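Local coordinates for putative cytosolic protein (Geobacillus zalihae, PDB 6AHX) that probably acts as a copper-sensing transcriptional repressor of the CsoR family, releasing operator DNA when it binds copper(I), at residues I23-L26 with A27-E30; K37-A41 with E42-C46; L50-I53 with A54-R57. All coordinates share one frame; numbering follows the deposited sequence.

Contact 1 (I23-L26 with A27-E30)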
ATOM      1  N   ILE A  23      10.729  -3.671  -8.631  1.00 31.21           N
ATOM      2  CA  ILE A  23       9.729  -4.697  -8.736  1.00 33.64           C
ATOM      3  C   ILE A  23       9.621  -5.472  -7.417  1.00 33.77           C
ATOM      4  O   ILE A  23       8.500  -5.761  -6.909  1.00 29.54           O
ATOM      5  CB  ILE A  23       9.994  -5.604  -9.978  1.00 33.84           C
ATOM      6  CG1 ILE A  23       9.668  -4.833 -11.275  1.00 34.05           C
ATOM      7  CG2 ILE A  23       9.071  -6.822  -9.981  1.00 33.31           C
ATOM      8  CD1 ILE A  23      10.839  -4.446 -12.124  1.00 36.02           C
ATOM      9  N   ASN A  24      10.787  -5.791  -6.863  1.00 33.49           N
ATOM     10  CA  ASN A  24      10.851  -6.538  -5.617  1.00 39.17           C
ATOM     11  C   ASN A  24      10.260  -5.787  -4.424  1.00 35.60           C
ATOM     12  O   ASN A  24       9.537  -6.404  -3.646  1.00 33.33           O
ATOM     13  CB  ASN A  24      12.298  -6.965  -5.303  1.00 39.75           C
ATOM     14  CG  ASN A  24      12.803  -8.026  -6.283  1.00 47.43           C
ATOM     15  OD1 ASN A  24      12.037  -8.581  -7.126  1.00 49.95           O
ATOM     16  ND2 ASN A  24      14.094  -8.320  -6.191  1.00 56.20           N
ATOM     17  N   ARG A  25      10.563  -4.490  -4.313  1.00 31.55           N
ATOM     18  CA  ARG A  25       9.956  -3.657  -3.273  1.00 36.30           C
ATOM     19  C   ARG A  25       8.419  -3.707  -3.387  1.00 33.54           C
ATOM     20  O   ARG A  25       7.722  -3.940  -2.389  1.00 31.61           O
ATOM     21  CB  ARG A  25      10.469  -2.230  -3.315  1.00 38.20           C
ATOM     22  CG  ARG A  25      10.950  -1.769  -1.934  1.00 43.55           C
ATOM     23  CD  ARG A  25       9.962  -1.578  -0.722  1.00 42.91           C
ATOM     24  NE  ARG A  25      10.408  -0.264  -0.165  1.00 51.29           N
ATOM     25  CZ  ARG A  25      10.678   0.104   1.108  1.00 50.91           C
ATOM     26  NH1 ARG A  25      10.420  -0.639   2.171  1.00 51.43           N
ATOM     27  NH2 ARG A  25      11.158   1.332   1.328  1.00 57.32           N
ATOM     28  N   LEU A  26       7.923  -3.572  -4.617  1.00 29.50           N
ATOM     29  CA  LEU A  26       6.512  -3.625  -4.838  1.00 30.57           C
ATOM     30  C   LEU A  26       5.961  -4.971  -4.432  1.00 28.98           C
ATOM     31  O   LEU A  26       4.876  -5.037  -3.842  1.00 25.17           O
ATOM     32  CB  LEU A  26       6.146  -3.270  -6.297  1.00 27.89           C
ATOM     33  CG  LEU A  26       6.231  -1.771  -6.620  1.00 27.57           C
ATOM     34  CD1 LEU A  26       6.174  -1.568  -8.139  1.00 27.33           C
ATOM     35  CD2 LEU A  26       5.190  -0.883  -5.913  1.00 26.37           C
ATOM     36  N   ALA A  27       6.704  -6.047  -4.716  1.00 31.53           N
ATOM     37  CA  ALA A  27       6.319  -7.403  -4.220  1.00 30.20           C
ATOM     38  C   ALA A  27       6.282  -7.575  -2.697  1.00 28.51           C
ATOM     39  O   ALA A  27       5.358  -8.197  -2.161  1.00 28.90           O
ATOM     40  CB  ALA A  27       7.152  -8.491  -4.839  1.00 30.96           C
ATOM     41  N   ARG A  28       7.237  -6.963  -2.029  1.00 28.99           N
ATOM     42  CA  ARG A  28       7.283  -6.901  -0.563  1.00 33.22           C
ATOM     43  C   ARG A  28       6.120  -6.112   0.067  1.00 28.48           C
ATOM     44  O   ARG A  28       5.515  -6.561   1.047  1.00 27.85           O
ATOM     45  CB  ARG A  28       8.629  -6.305  -0.097  1.00 36.07           C
ATOM     46  CG  ARG A  28       9.668  -7.412   0.108  1.00 46.99           C
ATOM     47  CD  ARG A  28      11.128  -7.018   0.372  1.00 54.12           C
ATOM     48  NE  ARG A  28      11.472  -5.620   0.722  1.00 64.85           N
ATOM     49  CZ  ARG A  28      12.257  -4.783  -0.014  1.00 75.76           C
ATOM     50  NH1 ARG A  28      12.784  -5.125  -1.219  1.00 67.39           N
ATOM     51  NH2 ARG A  28      12.532  -3.544   0.459  1.00 82.93           N
ATOM     52  N   ILE A  29       5.843  -4.949  -0.515  1.00 24.76           N
ATOM     53  CA  ILE A  29       4.746  -4.122  -0.084  1.00 24.50           C
ATOM     54  C   ILE A  29       3.469  -4.896  -0.285  1.00 24.78           C
ATOM     55  O   ILE A  29       2.594  -4.882   0.562  1.00 25.23           O
ATOM     56  CB  ILE A  29       4.688  -2.782  -0.833  1.00 24.69           C
ATOM     57  CG1 ILE A  29       5.874  -1.904  -0.501  1.00 24.98           C
ATOM     58  CG2 ILE A  29       3.420  -2.027  -0.417  1.00 26.62           C
ATOM     59  CD1 ILE A  29       6.109  -0.854  -1.507  1.00 24.16           C
ATOM     60  N   GLU A  30       3.379  -5.638  -1.386  1.00 26.58           N
ATOM     61  CA  GLU A  30       2.221  -6.535  -1.581  1.00 24.67           C
ATOM     62  C   GLU A  30       2.000  -7.533  -0.423  1.00 24.93           C
ATOM     63  O   GLU A  30       0.903  -7.571   0.140  1.00 20.41           O
ATOM     64  CB  GLU A  30       2.330  -7.241  -2.928  1.00 27.48           C
ATOM     65  CG  GLU A  30       1.065  -7.996  -3.296  1.00 31.07           C
ATOM     66  CD  GLU A  30       1.250  -9.003  -4.385  1.00 32.88           C
ATOM     67  OE1 GLU A  30       2.173  -8.818  -5.218  1.00 29.13           O
ATOM     68  OE2 GLU A  30       0.405  -9.926  -4.417  1.00 30.95           O
TER
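Arg25 and Arg28, one turn apart on helix 20-41, meet through the end of one side chain and the stem of the other. Arg28 folds back toward the N terminus by a nearly eclipsed third torsion (chi3 13°), which lays a face of its guanidinium against Arg25: CG of Arg25 is 3.4 Å from NH2 of Arg28, and NH1 of Arg28 comes to 3.8 Å from CA of Arg25. The two guanidinium planes are turned 31° against each other, and NE of Arg25 lies 4.0 Å from NH2 of Arg28, so two like charges sit close together.

Hydrophobic contact is lighter. CD1 of Ile29 reaches CD of Arg25 at 4.0 Å, on the flank where both side chains press on helix 46-70, Arg25 against Ala59, Ser62 and Thr63. Leu26, by contrast, packs on Ala40 of the second subunit.

Backbone hydrogen bonds hold the turns together in ordinary i to i+4 alpha-helical fashion, on the first helix of the hairpin. Ile23, Asn24, Arg25 and Leu26 each offer a carbonyl to the amide four residues on; the straightest is Ile29 N to Arg25 O, 2.8 Å with an N-H...O angle of 167°.

An extended chain, CG anti to the backbone N, carries the carboxylate of Glu30 to salt bridges with Arg34 and Lys37 of the second subunit. The chemistry is therefore divided: the Arg25-Arg28 pair gains from a guanidinium face resting on methylenes and probably pays a cost in charge, whereas the buried Glu30 carboxylate is probably compensated across the dimer interface.

Contact 2 (K37-A41 with E42-C46)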
ATOM      1  N   LYS A  37      -3.984  -7.131   6.115  1.00 30.54           N
ATOM      2  CA  LYS A  37      -5.309  -7.747   5.896  1.00 31.16           C
ATOM      3  C   LYS A  37      -5.590  -8.935   6.887  1.00 31.22           C
ATOM      4  O   LYS A  37      -6.691  -9.051   7.462  1.00 25.47           O
ATOM      5  CB  LYS A  37      -5.403  -8.199   4.433  1.00 31.57           C
ATOM      6  CG  LYS A  37      -6.716  -8.887   4.064  1.00 31.79           C
ATOM      7  CD  LYS A  37      -6.625  -9.573   2.739  1.00 30.23           C
ATOM      8  CE  LYS A  37      -5.791 -10.823   2.916  1.00 32.17           C
ATOM      9  NZ  LYS A  37      -5.611 -11.464   1.579  1.00 34.95           N
ATOM     10  N   GLU A  38      -4.571  -9.769   7.095  1.00 29.97           N
ATOM     11  CA  GLU A  38      -4.705 -10.896   7.951  1.00 29.80           C
ATOM     12  C   GLU A  38      -4.690 -10.452   9.374  1.00 29.55           C
ATOM     13  O   GLU A  38      -5.379 -11.031  10.161  1.00 32.66           O
ATOM     14  CB  GLU A  38      -3.647 -11.946   7.673  1.00 33.80           C
ATOM     15  CG  GLU A  38      -3.811 -12.657   6.340  1.00 35.88           C
ATOM     16  CD  GLU A  38      -2.537 -13.402   5.859  1.00 47.35           C
ATOM     17  OE1 GLU A  38      -2.612 -14.025   4.760  1.00 53.11           O
ATOM     18  OE2 GLU A  38      -1.450 -13.374   6.544  1.00 55.80           O
ATOM     19  N   MET A  39      -3.948  -9.423   9.721  1.00 26.94           N
ATOM     20  CA  MET A  39      -4.047  -8.880  11.057  1.00 28.24           C
ATOM     21  C   MET A  39      -5.448  -8.430  11.394  1.00 31.79           C
ATOM     22  O   MET A  39      -5.940  -8.669  12.480  1.00 34.04           O
ATOM     23  CB  MET A  39      -3.109  -7.661  11.224  1.00 28.79           C
ATOM     24  CG  MET A  39      -1.611  -7.999  11.257  1.00 26.56           C
ATOM     25  SD  MET A  39      -0.543  -6.530  11.251  1.00 29.63           S
ATOM     26  CE  MET A  39      -0.764  -6.019  12.937  1.00 30.48           C
ATOM     27  N   ALA A  40      -6.069  -7.704  10.480  1.00 35.13           N
ATOM     28  CA  ALA A  40      -7.442  -7.256  10.641  1.00 33.11           C
ATOM     29  C   ALA A  40      -8.384  -8.437  10.757  1.00 32.92           C
ATOM     30  O   ALA A  40      -9.182  -8.521  11.665  1.00 35.01           O
ATOM     31  CB  ALA A  40      -7.870  -6.339   9.474  1.00 31.89           C
ATOM     32  N   ALA A  41      -8.263  -9.382   9.858  1.00 35.55           N
ATOM     33  CA  ALA A  41      -9.105 -10.580   9.899  1.00 34.12           C
ATOM     34  C   ALA A  41      -8.996 -11.366  11.201  1.00 37.15           C
ATOM     35  O   ALA A  41      -9.977 -11.896  11.619  1.00 36.52           O
ATOM     36  CB  ALA A  41      -8.793 -11.480   8.741  1.00 35.59           C
ATOM     37  N   GLU A  42      -7.818 -11.404  11.823  1.00 37.84           N
ATOM     38  CA  GLU A  42      -7.569 -12.018  13.143  1.00 35.86           C
ATOM     39  C   GLU A  42      -7.858 -11.137  14.362  1.00 37.80           C
ATOM     40  O   GLU A  42      -7.685 -11.594  15.497  1.00 42.23           O
ATOM     41  CB  GLU A  42      -6.117 -12.430  13.276  1.00 38.88           C
ATOM     42  CG  GLU A  42      -5.614 -13.362  12.210  1.00 52.13           C
ATOM     43  CD  GLU A  42      -4.085 -13.464  12.185  1.00 65.33           C
ATOM     44  OE1 GLU A  42      -3.439 -13.071  13.200  1.00 76.25           O
ATOM     45  OE2 GLU A  42      -3.534 -13.936  11.142  1.00 77.42           O
ATOM     46  N   GLY A  43      -8.293  -9.889  14.181  1.00 35.70           N
ATOM     47  CA  GLY A  43      -8.669  -9.071  15.319  1.00 34.38           C
ATOM     48  C   GLY A  43      -7.494  -8.592  16.139  1.00 32.89           C
ATOM     49  O   GLY A  43      -7.605  -8.324  17.319  1.00 34.39           O
ATOM     50  N   ARG A  44      -6.384  -8.349  15.467  1.00 32.85           N
ATOM     51  CA  ARG A  44      -5.248  -7.726  16.107  1.00 29.65           C
ATOM     52  C   ARG A  44      -5.568  -6.322  16.668  1.00 30.56           C
ATOM     53  O   ARG A  44      -6.523  -5.649  16.256  1.00 31.97           O
ATOM     54  CB  ARG A  44      -4.115  -7.666  15.107  1.00 30.86           C
ATOM     55  CG  ARG A  44      -3.556  -9.028  14.678  1.00 30.00           C
ATOM     56  CD  ARG A  44      -2.724  -9.759  15.770  1.00 29.49           C
ATOM     57  NE  ARG A  44      -1.655  -8.908  16.313  1.00 30.99           N
ATOM     58  CZ  ARG A  44      -0.454  -8.705  15.766  1.00 31.61           C
ATOM     59  NH1 ARG A  44      -0.034  -9.343  14.681  1.00 28.42           N
ATOM     60  NH2 ARG A  44       0.336  -7.819  16.319  1.00 33.04           N
ATOM     61  N   ASP A  45      -4.753  -5.874  17.601  1.00 30.50           N
ATOM     62  CA  ASP A  45      -4.963  -4.578  18.233  1.00 33.70           C
ATOM     63  C   ASP A  45      -4.759  -3.500  17.220  1.00 33.36           C
ATOM     64  O   ASP A  45      -3.858  -3.575  16.401  1.00 30.50           O
ATOM     65  CB  ASP A  45      -4.045  -4.325  19.429  1.00 39.22           C
ATOM     66  CG  ASP A  45      -4.284  -5.327  20.583  1.00 43.72           C
ATOM     67  OD1 ASP A  45      -5.404  -5.920  20.697  1.00 49.21           O
ATOM     68  OD2 ASP A  45      -3.333  -5.504  21.372  1.00 51.56           O
ATOM     69  N   CYS A  46      -5.629  -2.499  17.295  1.00 30.10           N
ATOM     70  CA  CYS A  46      -5.665  -1.438  16.341  1.00 30.72           C
ATOM     71  C   CYS A  46      -4.329  -0.712  16.178  1.00 27.80           C
ATOM     72  O   CYS A  46      -3.921  -0.454  15.073  1.00 27.44           O
ATOM     73  CB  CYS A  46      -6.744  -0.460  16.699  1.00 32.07           C
ATOM     74  SG  CYS A  46      -6.585   1.089  15.810  1.00 36.45           S
TER
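Met39 and Arg44 meet across the end of helix 20-41, where the backbone closes in a Schellman motif. Arg44 N bonds to Met39 O at 3.0 Å, nearly straight at 165°, and Gly43 N bonds to Ala40 O at 3.0 Å. The second bond is the less regular: its donor stands 62° out of the carbonyl plane, off the lone pairs. Gly43 makes the reversal with a positive phi of 73°, a value that favours glycine. Glu42 N still makes the ordinary helical bond to Glu38 O, so the carbonyls of Glu38, Met39 and Ala40 all receive an amide.

The side chain of Arg44 returns over Met39. Its CG lies 3.7 Å from CB of Met39, and bends at chi2 and chi3 bring the guanidinium round until the methyl CE of Met39 sits over one of its faces, near the rim and 3.8 Å from NH1. The charge itself is met by Asp48, which forms a salt bridge with NH2. Were Met39 an alanine, that face of the guanidinium would probably lose its methyl cover and the arginine be freer to turn about its salt bridge.

Glu42 runs extended beside its own helical bond, CG 3.1 Å from Glu38 O. Its OE2 lies 5.1 Å from OE2 of Glu38, where the two acids probably repel mildly.

Toward the second subunit, Arg44 O accepts a hydrogen bond from Tyr18 OH of that chain, while Cys46 forms a disulfide with its Cys75. In CsoR relatives cysteines from two subunits help bind copper(I); the disulfide is consistent with an oxidised, metal-free site. The cap thus satisfies those three carbonyls locally, while the Arg44 carbonyl and the Cys46 sulfur tie the turn to the other chain.

Contact 3 (L50-I53 with A54-R57)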
ATOM      1  N   LEU A  50      -2.451   0.023  12.663  1.00 23.08           N
ATOM      2  CA  LEU A  50      -2.256   1.357  12.140  1.00 23.47           C
ATOM      3  C   LEU A  50      -0.781   1.665  12.004  1.00 24.35           C
ATOM      4  O   LEU A  50      -0.402   2.385  11.116  1.00 25.03           O
ATOM      5  CB  LEU A  50      -2.886   2.391  13.077  1.00 25.57           C
ATOM      6  CG  LEU A  50      -4.420   2.405  13.123  1.00 26.95           C
ATOM      7  CD1 LEU A  50      -4.807   3.597  13.981  1.00 27.97           C
ATOM      8  CD2 LEU A  50      -5.132   2.462  11.780  1.00 28.32           C
ATOM      9  N   LEU A  51       0.038   1.090  12.870  1.00 22.11           N
ATOM     10  CA  LEU A  51       1.481   1.127  12.681  1.00 26.93           C
ATOM     11  C   LEU A  51       1.942   0.575  11.354  1.00 23.44           C
ATOM     12  O   LEU A  51       2.781   1.157  10.701  1.00 20.89           O
ATOM     13  CB  LEU A  51       2.193   0.325  13.798  1.00 33.00           C
ATOM     14  CG  LEU A  51       3.664   0.637  14.000  1.00 42.68           C
ATOM     15  CD1 LEU A  51       3.768   1.916  14.838  1.00 45.23           C
ATOM     16  CD2 LEU A  51       4.415  -0.531  14.635  1.00 48.98           C
ATOM     17  N   GLN A  52       1.355  -0.547  10.953  1.00 25.24           N
ATOM     18  CA  GLN A  52       1.763  -1.223   9.728  1.00 23.91           C
ATOM     19  C   GLN A  52       1.221  -0.508   8.531  1.00 22.37           C
ATOM     20  O   GLN A  52       1.956  -0.385   7.549  1.00 23.75           O
ATOM     21  CB  GLN A  52       1.358  -2.696   9.746  1.00 23.36           C
ATOM     22  CG  GLN A  52       2.020  -3.484  10.866  1.00 24.19           C
ATOM     23  CD  GLN A  52       3.538  -3.387  10.906  1.00 24.42           C
ATOM     24  OE1 GLN A  52       4.205  -3.092   9.915  1.00 23.35           O
ATOM     25  NE2 GLN A  52       4.078  -3.540  12.090  1.00 25.40           N
ATOM     26  N   ILE A  53       0.036   0.097   8.641  1.00 20.89           N
ATOM     27  CA  ILE A  53      -0.443   0.884   7.533  1.00 20.38           C
ATOM     28  C   ILE A  53       0.486   2.054   7.249  1.00 20.48           C
ATOM     29  O   ILE A  53       0.748   2.422   6.083  1.00 18.38           O
ATOM     30  CB  ILE A  53      -1.882   1.363   7.741  1.00 22.52           C
ATOM     31  CG1 ILE A  53      -2.847   0.150   7.679  1.00 24.43           C
ATOM     32  CG2 ILE A  53      -2.313   2.329   6.629  1.00 23.54           C
ATOM     33  CD1 ILE A  53      -4.309   0.429   8.002  1.00 22.59           C
ATOM     34  N   ALA A  54       0.891   2.721   8.312  1.00 20.71           N
ATOM     35  CA  ALA A  54       1.783   3.840   8.151  1.00 20.64           C
ATOM     36  C   ALA A  54       3.113   3.385   7.556  1.00 22.43           C
ATOM     37  O   ALA A  54       3.673   4.070   6.704  1.00 25.26           O
ATOM     38  CB  ALA A  54       2.003   4.515   9.445  1.00 20.46           C
ATOM     39  N   ALA A  55       3.632   2.262   8.002  1.00 23.21           N
ATOM     40  CA  ALA A  55       4.850   1.717   7.392  1.00 23.82           C
ATOM     41  C   ALA A  55       4.699   1.444   5.885  1.00 23.28           C
ATOM     42  O   ALA A  55       5.540   1.811   5.109  1.00 24.63           O
ATOM     43  CB  ALA A  55       5.239   0.473   8.115  1.00 23.01           C
ATOM     44  N   VAL A  56       3.583   0.877   5.466  1.00 24.68           N
ATOM     45  CA  VAL A  56       3.329   0.679   4.058  1.00 23.17           C
ATOM     46  C   VAL A  56       3.239   1.993   3.264  1.00 21.96           C
ATOM     47  O   VAL A  56       3.771   2.084   2.163  1.00 20.01           O
ATOM     48  CB  VAL A  56       2.051  -0.177   3.842  1.00 23.30           C
ATOM     49  CG1 VAL A  56       1.700  -0.244   2.358  1.00 24.76           C
ATOM     50  CG2 VAL A  56       2.237  -1.599   4.370  1.00 23.41           C
ATOM     51  N   ARG A  57       2.544   3.011   3.794  1.00 23.86           N
ATOM     52  CA  ARG A  57       2.508   4.352   3.153  1.00 22.75           C
ATOM     53  C   ARG A  57       3.906   4.945   2.941  1.00 23.77           C
ATOM     54  O   ARG A  57       4.204   5.553   1.922  1.00 24.62           O
ATOM     55  CB  ARG A  57       1.567   5.296   3.903  1.00 22.94           C
ATOM     56  CG  ARG A  57       0.084   4.823   3.852  1.00 22.98           C
ATOM     57  CD  ARG A  57      -0.918   5.868   4.400  1.00 25.20           C
ATOM     58  NE  ARG A  57      -1.041   7.062   3.521  1.00 27.15           N
ATOM     59  CZ  ARG A  57      -0.514   8.262   3.756  1.00 25.95           C
ATOM     60  NH1 ARG A  57       0.178   8.487   4.818  1.00 26.34           N
ATOM     61  NH2 ARG A  57      -0.678   9.265   2.896  1.00 32.09           N
TER
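Leu50 and Ala54 begin a run of four regular alpha-helical bonds, in which the amides of Ala54, Ala55, Val56 and Arg57 bond to the carbonyls of Leu50, Leu51, Gln52 and Ile53. The shortest is Val56 N to Gln52 O at 2.9 Å, the longest Ala54 N to Leu50 O at 3.1 Å, and Arg57 N to Ile53 O is the straightest at 168°.

Side chains add little to one another along this part of the helix and lie mostly against backbone oxygens. CG2 of Val56 comes to 3.4 Å from Gln52 O because it is anti to the carbonyl carbon and beside the backbone N, while CG1 is anti to the backbone N (chi1 173°). Arg57 does much the same with its CG, 3.3 Å from Ile53 O.

Helix 46-70 pairs antiparallel with helix 20-41 in a helical hairpin, and two such hairpins pack in the dimer, in keeping with the all-helical CsoR family. Gln52 and Val56 face His32 and Ile36 of helix 20-41; Ile53 and Val56 pack on Leu60 of the second subunit.

Direct side-chain meetings are loose. Gln52, bent at chi2 (-54°), brings OE1 to 4.1 Å from CB of Ala55, and CG2 of Ile53 approaches CD of Arg57 at 4.4 Å. The backbone O of Arg57 is hydrogen-bonded to NE of Arg57 in the second subunit.

In the fold
From the N terminus the chain passes contact 1 within helix 20-41, reaches contact 2 where that helix ends, turns, and runs back through contact 3 on helix 46-70. The three follow in series: none nests in or crosses another, and only contact 2 shapes a turn, contacts 1 and 3 each joining successive turns within their own helix. The hairpin brings separate parts together: Ile29 CG2 of contact 1 touches Val56 CG1 of contact 3 at 3.7 Å, and Met39 SD of contact 2 lies 4.0 Å from Gln52 CG of contact 3. Contacts 1 and 2, with centres about 21 Å apart, do not touch. All three also meet the second subunit.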